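Side-chain contacts in hypothetical bacterial 6-phosphogluconolactonase (Bacteroides fragilis, PDB 3SCY), which is a putative 6-phosphogluconolactonase of the seven-bladed beta-propeller type that probably hydrolyses 6-phosphogluconolactone to 6-phosphogluconate: residues 114-117 and 122-125; 224-229 and 294-299; 183-188 and 192-197. All coordinates share one frame; numbering follows the deposited sequence. Where two conformers were deposited one is given.

Contact 1: residues 114-117 and 122-125; sequences TANY and ITVF
Asn-116 and Thr-123 meet through their polar ends: ND2 of Asn-116 donates to OG1 of Thr-123 at 2.9 Å, the hydroxyl lying almost in the plane of the amide and the side chains crossing at about a right angle. The same hydroxyl is also bonded to the backbone O of Thr-97, so this buried oxygen has partners on two parts of the chain. Beside it, Thr-114 and Thr-123 run alongside each other on one face of the sheet, OG1 of Thr-114 lying 3.4 Å from CB of Thr-123. A weak bond from the backbone N of Thr-123 also reaches that OG1.

What sets the amide is the next shell. OG1 of Thr-114, held between its own backbone N and carbonyl carbon (chi1 65°), donates to OD1 of Asn-116 at 2.8 Å, while ND2 of Asn-116 has a second link to OG of Ser-121; with both ends engaged, the amide can hardly flip. CG2 of Thr-114, the other branch, lies beside the backbone N and touches the edge of the Phe-125 ring, 3.9 Å from CE1 of Phe-125. The backbones supply the hydrogen-bonded antiparallel pair Thr-114 and Thr-123, with N of Thr-114 to O of Thr-123 at 2.9 Å.

These are the two middle strands of a four-stranded propeller blade, a hairpin flanked by strands 102-107 and 138-141, and Val-77 of strand 76-83 in another blade packs on Thr-114 and Phe-125.

Contact 2: residues 224-229 and 294-299; sequences FAYLIN and GTLTKV
Tyr-226 reaches across to Gly-294 and Leu-296 with one edge of its ring and its hydroxyl. CB places CG anti to the carbonyl carbon, beside the backbone N (chi1 -59°), and the ring stands out from strand 224-229. The first ring atom to find a partner is CD1, which has CD1 of Leu-296 at 4.1 Å. Next along the same edge, CE1 meets CD2 of Leu-296 at 4.0 Å, the leucine branches approaching obliquely, and it also lies 3.3 Å from O of Gly-294. At the tip, OH donates a short hydrogen bond of 2.6 Å to that same O of Gly-294. The hydroxyl sits in the carbonyl plane on a lone pair, with a C=O...donor angle of 120°, and the oxygen in turn lies near the plane of the tyrosine ring, a geometry that ties a buried loop carbonyl to a buried phenol.

Gly-294 is held from a second direction by Phe-224. CA of Gly-294 sits over the middle of the Phe-224 ring in a CH-pi contact, 3.7 Å from the ring centroid and 8° off the normal. N of Gly-294 lies over the same face, 3.6 Å from CZ of Phe-224.

The contact joins two propeller blades: strand 224-229 is an inner strand of one, Gly-294 precedes strand 296-303, an edge strand of the next blade's sheet, and Leu-273 of strand 272-277 packs against both Tyr-226 and Leu-296.

Contact 3: residues 183-188 and 192-197; sequences NINPNA and NKEKFL
Asn-185 and Glu-194 supply the central polar link: ND2 of Asn-185 donates to OE1 of Glu-194 at 2.9 Å, nearly straight at 172°, using the anti lone pair of a carboxylate that lies nearly coplanar with the amide. The same ND2 makes a longer bond, 3.2 Å, to O of Lys-195. CG anti to the backbone N (chi1 170°) carries the amide of Asn-185 to residues 194-195, and its OD1 accepts from N of Asn-187 in an Asx turn. Asn-192 is used similarly: its ND2 donates to O of Asn-187 at 2.8 Å from above the carbonyl plane, while OD1 takes N of Glu-194 in a second Asx turn. Between the backbones, N of Asn-185 donates to O of Phe-196 at 2.8 Å.

Apolar contacts gather round Phe-196 and Ile-184. CG2 of Ile-184 reaches CE1 of Phe-196 at 3.7 Å, CG1 of Ile-184 meets CD2 of Leu-197 at 3.7 Å, and CB of Ala-188 packs on CB of Phe-196.

The contact closes the connection between strands 178-184 and 197-206 of one blade, including the strand ends; Phe-196 and Leu-197 lean onto strand 121-126 of another, and Phe-196 also touches Val-113 of strand 111-116.

Overall arrangement
Contacts 1 and 3 are neighbours, their centres about 15 Å apart, and they touch directly: CD1 of Ile-122 lies 3.8 Å from CD1 of Leu-197, and Val-124 packs on both Phe-196 and Leu-197. A hairpin inside one blade thus meets the connecting loop of another. Contact 2 is remote, its centre about 26 Å from that of contact 1 and about 32 Å from that of contact 3, and it links a separate pair of blades. In contact 3 the side chain of Asn-183 is about 7 Å from a bound magnesium ion. The sodium ion is bound at Gln-302 and Leu-342, Gln-302 lying on strand 296-303, which also carries part of contact 2.

Contact 1: residues 114-117 and 122-125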
loop_
_atom_site.group_PDB
_atom_site.type_symbol
_atom_site.label_atom_id
_atom_site.label_comp_id
_atom_site.label_asym_id
_atom_site.label_seq_id
_atom_site.Cartn_x
_atom_site.Cartn_y
_atom_site.Cartn_z
ATOM N N THR A 114 -3.051 -0.009 -11.518
ATOM C CA THR A 114 -3.933 -0.422 -10.429
ATOM C C THR A 114 -3.942 -1.933 -10.253
ATOM O O THR A 114 -3.841 -2.685 -11.236
ATOM C CB THR A 114 -5.391 0.049 -10.645
ATOM O OG1 THR A 114 -5.949 -0.591 -11.790
ATOM C CG2 THR A 114 -5.510 1.541 -10.770
ATOM N N ALA A 115 -4.266 -2.368 -9.030
ATOM C CA ALA A 115 -4.574 -3.753 -8.707
ATOM C C ALA A 115 -6.081 -3.829 -8.538
ATOM O O ALA A 115 -6.629 -3.213 -7.609
ATOM C CB ALA A 115 -3.858 -4.185 -7.438
ATOM N N ASN A 116 -6.770 -4.576 -9.422
ATOM C CA ASN A 116 -8.229 -4.645 -9.369
ATOM C C ASN A 116 -8.614 -5.930 -8.673
ATOM O O ASN A 116 -8.456 -7.023 -9.223
ATOM C CB ASN A 116 -8.847 -4.530 -10.771
ATOM C CG ASN A 116 -8.295 -3.363 -11.545
ATOM O OD1 ASN A 116 -8.024 -2.284 -10.991
ATOM N ND2 ASN A 116 -8.056 -3.581 -12.823
ATOM N N TYR A 117 -9.083 -5.783 -7.425
ATOM C CA TYR A 117 -9.376 -6.923 -6.560
ATOM C C TYR A 117 -10.458 -7.828 -7.117
ATOM O O TYR A 117 -10.294 -9.051 -7.157
ATOM C CB TYR A 117 -9.773 -6.438 -5.153
ATOM C CG TYR A 117 -9.979 -7.569 -4.176
ATOM C CD1 TYR A 117 -8.907 -8.109 -3.469
ATOM C CD2 TYR A 117 -11.232 -8.161 -4.021
ATOM C CE1 TYR A 117 -9.086 -9.165 -2.584
ATOM C CE2 TYR A 117 -11.421 -9.225 -3.139
ATOM C CZ TYR A 117 -10.341 -9.718 -2.424
ATOM O OH TYR A 117 -10.508 -10.761 -1.544
ATOM N N ILE A 122 -5.131 -6.030 -13.666
ATOM C CA ILE A 122 -4.390 -4.812 -13.415
ATOM C C ILE A 122 -4.625 -3.883 -14.601
ATOM O O ILE A 122 -4.794 -4.341 -15.748
ATOM C CB ILE A 122 -2.882 -5.006 -13.116
ATOM C CG1 ILE A 122 -2.139 -5.628 -14.321
ATOM C CG2 ILE A 122 -2.695 -5.820 -11.830
ATOM C CD1 ILE A 122 -0.597 -5.695 -14.113
ATOM N N THR A 123 -4.729 -2.594 -14.317
ATOM C CA THR A 123 -4.986 -1.600 -15.361
ATOM C C THR A 123 -3.834 -0.599 -15.414
ATOM O O THR A 123 -3.377 -0.122 -14.378
ATOM C CB THR A 123 -6.343 -0.882 -15.121
ATOM O OG1 THR A 123 -7.369 -1.860 -15.039
ATOM C CG2 THR A 123 -6.697 0.089 -16.269
ATOM N N VAL A 124 -3.398 -0.250 -16.634
ATOM C CA VAL A 124 -2.339 0.726 -16.865
ATOM C C VAL A 124 -2.963 1.983 -17.449
ATOM O O VAL A 124 -3.747 1.870 -18.409
ATOM C CB VAL A 124 -1.265 0.145 -17.853
ATOM C CG1 VAL A 124 -0.161 1.153 -18.150
ATOM C CG2 VAL A 124 -0.673 -1.154 -17.307
ATOM N N PHE A 125 -2.586 3.157 -16.901
ATOM C CA PHE A 125 -3.007 4.449 -17.436
ATOM C C PHE A 125 -1.789 5.299 -17.721
ATOM O O PHE A 125 -1.040 5.571 -16.781
ATOM C CB PHE A 125 -3.905 5.235 -16.447
ATOM C CG PHE A 125 -5.143 4.559 -15.928
ATOM C CD1 PHE A 125 -5.079 3.716 -14.827
ATOM C CD2 PHE A 125 -6.384 4.808 -16.503
ATOM C CE1 PHE A 125 -6.225 3.120 -14.313
ATOM C CE2 PHE A 125 -7.524 4.174 -16.021
ATOM C CZ PHE A 125 -7.445 3.340 -14.919
#

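Contact 2: residues 224-229 and 294-299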
loop_
_atom_site.group_PDB
_atom_site.type_symbol
_atom_site.label_atom_id
_atom_site.label_comp_id
_atom_site.label_asym_id
_atom_site.label_seq_id
_atom_site.Cartn_x
_atom_site.Cartn_y
_atom_site.Cartn_z
ATOM N N PHE A 224 16.180 -7.567 -0.447
ATOM C CA PHE A 224 15.188 -8.411 0.202
ATOM C C PHE A 224 13.813 -7.845 -0.030
ATOM O O PHE A 224 13.663 -6.624 -0.160
ATOM C CB PHE A 224 15.435 -8.514 1.712
ATOM C CG PHE A 224 16.734 -9.192 2.069
ATOM C CD1 PHE A 224 16.864 -10.571 1.971
ATOM C CD2 PHE A 224 17.845 -8.447 2.429
ATOM C CE1 PHE A 224 18.079 -11.199 2.269
ATOM C CE2 PHE A 224 19.061 -9.072 2.735
ATOM C CZ PHE A 224 19.173 -10.441 2.639
ATOM N N ALA A 225 12.819 -8.728 -0.097
ATOM C CA ALA A 225 11.418 -8.346 -0.215
ATOM C C ALA A 225 10.630 -9.082 0.848
ATOM O O ALA A 225 11.033 -10.156 1.312
ATOM C CB ALA A 225 10.883 -8.659 -1.604
ATOM N N TYR A 226 9.496 -8.513 1.242
ATOM C CA TYR A 226 8.661 -9.090 2.292
ATOM C C TYR A 226 7.220 -9.011 1.883
ATOM O O TYR A 226 6.759 -7.958 1.436
ATOM C CB TYR A 226 8.885 -8.370 3.633
ATOM C CG TYR A 226 10.326 -8.453 4.072
ATOM C CD1 TYR A 226 10.775 -9.507 4.865
ATOM C CD2 TYR A 226 11.233 -7.453 3.737
ATOM C CE1 TYR A 226 12.119 -9.616 5.226
ATOM C CE2 TYR A 226 12.577 -7.549 4.089
ATOM C CZ TYR A 226 13.010 -8.620 4.851
ATOM O OH TYR A 226 14.331 -8.684 5.211
ATOM N N LEU A 227 6.530 -10.133 1.990
ATOM C CA LEU A 227 5.136 -10.238 1.625
ATOM C C LEU A 227 4.269 -10.557 2.824
ATOM O O LEU A 227 4.631 -11.436 3.607
ATOM C CB LEU A 227 4.996 -11.379 0.585
ATOM C CG LEU A 227 3.597 -11.858 0.220
ATOM C CD1 LEU A 227 2.854 -10.813 -0.618
ATOM C CD2 LEU A 227 3.660 -13.207 -0.543
ATOM N N ILE A 228 3.128 -9.860 2.952
ATOM C CA ILE A 228 2.154 -10.161 3.991
ATOM C C ILE A 228 1.015 -10.916 3.314
ATOM O O ILE A 228 0.468 -10.437 2.308
ATOM C CB ILE A 228 1.671 -8.942 4.835
ATOM C CG1 ILE A 228 0.784 -9.434 6.002
ATOM C CG2 ILE A 228 0.948 -7.864 3.975
ATOM C CD1 ILE A 228 0.492 -8.447 7.071
ATOM N N ASN A 229 0.661 -12.087 3.878
ATOM C CA ASN A 229 -0.393 -12.948 3.362
ATOM C C ASN A 229 -1.629 -12.770 4.198
ATOM O O ASN A 229 -1.595 -13.039 5.408
ATOM C CB ASN A 229 0.087 -14.389 3.361
ATOM C CG ASN A 229 1.175 -14.605 2.348
ATOM O OD1 ASN A 229 0.978 -14.401 1.157
ATOM N ND2 ASN A 229 2.346 -15.001 2.804
ATOM N N GLY A 294 18.596 -11.023 6.143
ATOM C CA GLY A 294 17.231 -10.530 5.897
ATOM C C GLY A 294 16.109 -11.288 6.592
ATOM O O GLY A 294 14.929 -10.979 6.390
ATOM N N THR A 295 16.444 -12.256 7.446
ATOM C CA THR A 295 15.450 -13.077 8.148
ATOM C C THR A 295 14.846 -12.332 9.334
ATOM O O THR A 295 15.392 -11.320 9.798
ATOM C CB THR A 295 16.070 -14.421 8.571
ATOM O OG1 THR A 295 17.220 -14.169 9.371
ATOM C CG2 THR A 295 16.436 -15.297 7.371
ATOM N N LEU A 296 13.734 -12.869 9.845
ATOM C CA LEU A 296 12.934 -12.215 10.875
ATOM C C LEU A 296 12.782 -13.043 12.137
ATOM O O LEU A 296 12.602 -14.262 12.069
ATOM C CB LEU A 296 11.515 -11.939 10.338
ATOM C CG LEU A 296 11.414 -11.155 9.018
ATOM C CD1 LEU A 296 10.016 -11.130 8.518
ATOM C CD2 LEU A 296 11.930 -9.718 9.174
ATOM N N THR A 297 12.756 -12.352 13.275
ATOM C CA THR A 297 12.463 -12.967 14.569
ATOM C C THR A 297 11.449 -12.026 15.269
ATOM O O THR A 297 11.717 -10.819 15.395
ATOM C CB THR A 297 13.742 -13.296 15.361
ATOM O OG1 THR A 297 14.537 -12.131 15.574
ATOM C CG2 THR A 297 14.604 -14.359 14.688
ATOM N N LYS A 298 10.277 -12.568 15.696
ATOM C CA LYS A 298 9.262 -11.736 16.355
ATOM C C LYS A 298 9.786 -11.241 17.687
ATOM O O LYS A 298 10.437 -11.991 18.425
ATOM C CB LYS A 298 7.935 -12.479 16.533
ATOM C CG LYS A 298 6.767 -11.512 16.782
ATOM C CD LYS A 298 5.418 -12.159 16.925
ATOM C CE LYS A 298 4.845 -12.660 15.637
ATOM N NZ LYS A 298 3.543 -13.353 15.869
ATOM N N VAL A 299 9.575 -9.962 17.965
ATOM C CA VAL A 299 10.019 -9.355 19.219
ATOM C C VAL A 299 8.845 -8.767 20.028
ATOM O O VAL A 299 9.020 -8.506 21.220
ATOM C CB VAL A 299 11.139 -8.293 19.028
ATOM C CG1 VAL A 299 12.408 -8.907 18.435
ATOM C CG2 VAL A 299 10.670 -7.116 18.185
#

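Contact 3: residues 183-188 and 192-197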
loop_
_atom_site.group_PDB
_atom_site.type_symbol
_atom_site.label_atom_id
_atom_site.label_comp_id
_atom_site.label_asym_id
_atom_site.label_seq_id
_atom_site.Cartn_x
_atom_site.Cartn_y
_atom_site.Cartn_z
ATOM N N ASN A 183 7.852 -7.322 -17.155
ATOM C CA ASN A 183 8.963 -6.487 -17.544
ATOM C C ASN A 183 8.412 -5.099 -17.786
ATOM O O ASN A 183 7.358 -4.958 -18.416
ATOM C CB ASN A 183 9.616 -7.026 -18.834
ATOM C CG ASN A 183 10.198 -8.407 -18.755
ATOM O OD1 ASN A 183 10.626 -8.879 -17.707
ATOM N ND2 ASN A 183 10.173 -9.123 -19.867
ATOM N N ILE A 184 9.105 -4.069 -17.306
ATOM C CA ILE A 184 8.700 -2.685 -17.535
ATOM C C ILE A 184 9.457 -2.074 -18.711
ATOM O O ILE A 184 10.672 -2.285 -18.849
ATOM C CB ILE A 184 8.971 -1.865 -16.256
ATOM C CG1 ILE A 184 7.798 -2.052 -15.265
ATOM C CG2 ILE A 184 9.283 -0.386 -16.557
ATOM C CD1 ILE A 184 8.053 -1.391 -13.893
ATOM N N ASN A 185 8.712 -1.382 -19.594
ATOM C CA ASN A 185 9.278 -0.581 -20.667
ATOM C C ASN A 185 9.393 0.837 -20.099
ATOM O O ASN A 185 8.378 1.527 -19.965
ATOM C CB ASN A 185 8.423 -0.640 -21.925
ATOM C CG ASN A 185 8.859 0.369 -22.943
ATOM O OD1 ASN A 185 9.868 1.056 -22.776
ATOM N ND2 ASN A 185 8.159 0.446 -24.058
ATOM N N PRO A 186 10.613 1.265 -19.663
ATOM C CA PRO A 186 10.733 2.573 -18.989
ATOM C C PRO A 186 10.499 3.761 -19.910
ATOM O O PRO A 186 10.306 4.885 -19.444
ATOM C CB PRO A 186 12.187 2.556 -18.484
ATOM C CG PRO A 186 12.908 1.728 -19.502
ATOM C CD PRO A 186 11.932 0.613 -19.808
ATOM N N ASN A 187 10.450 3.516 -21.232
ATOM C CA ASN A 187 10.224 4.602 -22.161
ATOM C C ASN A 187 8.730 4.815 -22.417
ATOM O O ASN A 187 8.368 5.854 -22.951
ATOM C CB ASN A 187 10.945 4.319 -23.477
ATOM C CG ASN A 187 12.448 4.449 -23.381
ATOM O OD1 ASN A 187 12.987 5.111 -22.484
ATOM N ND2 ASN A 187 13.157 3.873 -24.334
ATOM N N ALA A 188 7.872 3.810 -22.108
ATOM C CA ALA A 188 6.446 3.925 -22.454
ATOM C C ALA A 188 5.788 5.140 -21.816
ATOM O O ALA A 188 5.865 5.328 -20.608
ATOM C CB ALA A 188 5.711 2.674 -22.023
ATOM N N ASN A 192 4.386 8.415 -26.861
ATOM C CA ASN A 192 4.817 7.375 -27.805
ATOM C C ASN A 192 3.855 6.171 -27.882
ATOM O O ASN A 192 3.989 5.378 -28.821
ATOM C CB ASN A 192 6.246 6.924 -27.529
ATOM C CG ASN A 192 6.465 6.351 -26.159
ATOM O OD1 ASN A 192 5.622 5.627 -25.615
ATOM N ND2 ASN A 192 7.639 6.624 -25.581
ATOM N N LYS A 193 2.900 6.028 -26.925
ATOM C CA LYS A 193 1.902 4.952 -26.905
ATOM C C LYS A 193 2.549 3.540 -26.894
ATOM O O LYS A 193 1.891 2.555 -27.270
ATOM C CB LYS A 193 0.908 5.061 -28.105
ATOM C CG LYS A 193 0.354 6.460 -28.405
ATOM C CD LYS A 193 -0.791 6.844 -27.493
ATOM C CE LYS A 193 -1.421 8.161 -27.871
ATOM N NZ LYS A 193 -2.052 8.813 -26.690
ATOM N N GLU A 194 3.818 3.425 -26.445
ATOM C CA GLU A 194 4.446 2.094 -26.360
ATOM C C GLU A 194 3.797 1.320 -25.209
ATOM O O GLU A 194 3.314 1.915 -24.219
ATOM C CB GLU A 194 5.974 2.173 -26.149
ATOM C CG GLU A 194 6.721 2.887 -27.266
ATOM C CD GLU A 194 8.202 3.103 -27.020
ATOM O OE1 GLU A 194 8.763 2.420 -26.134
ATOM O OE2 GLU A 194 8.810 3.942 -27.729
ATOM N N LYS A 195 3.828 -0.023 -25.317
ATOM C CA LYS A 195 3.262 -0.850 -24.251
ATOM C C LYS A 195 4.161 -0.778 -23.006
ATOM O O LYS A 195 5.383 -0.931 -23.126
ATOM C CB LYS A 195 3.120 -2.298 -24.746
ATOM C CG LYS A 195 2.315 -3.206 -23.826
ATOM C CD LYS A 195 2.070 -4.529 -24.584
ATOM C CE LYS A 195 0.946 -5.321 -23.982
ATOM N NZ LYS A 195 0.880 -6.698 -24.552
ATOM N N PHE A 196 3.552 -0.585 -21.826
ATOM C CA PHE A 196 4.314 -0.471 -20.600
ATOM C C PHE A 196 4.783 -1.841 -20.078
ATOM O O PHE A 196 5.950 -1.991 -19.685
ATOM C CB PHE A 196 3.450 0.251 -19.538
ATOM C CG PHE A 196 4.106 0.562 -18.213
ATOM C CD1 PHE A 196 5.409 1.040 -18.158
ATOM C CD2 PHE A 196 3.408 0.407 -17.019
ATOM C CE1 PHE A 196 6.013 1.343 -16.931
ATOM C CE2 PHE A 196 3.998 0.747 -15.799
ATOM C CZ PHE A 196 5.301 1.188 -15.763
ATOM N N LEU A 197 3.848 -2.797 -19.962
ATOM C CA LEU A 197 4.143 -4.090 -19.349
ATOM C C LEU A 197 4.076 -5.250 -20.299
ATOM O O LEU A 197 3.166 -5.326 -21.117
ATOM C CB LEU A 197 3.143 -4.367 -18.217
ATOM C CG LEU A 197 3.049 -3.309 -17.105
ATOM C CD1 LEU A 197 1.948 -3.669 -16.100
ATOM C CD2 LEU A 197 4.398 -3.094 -16.437
#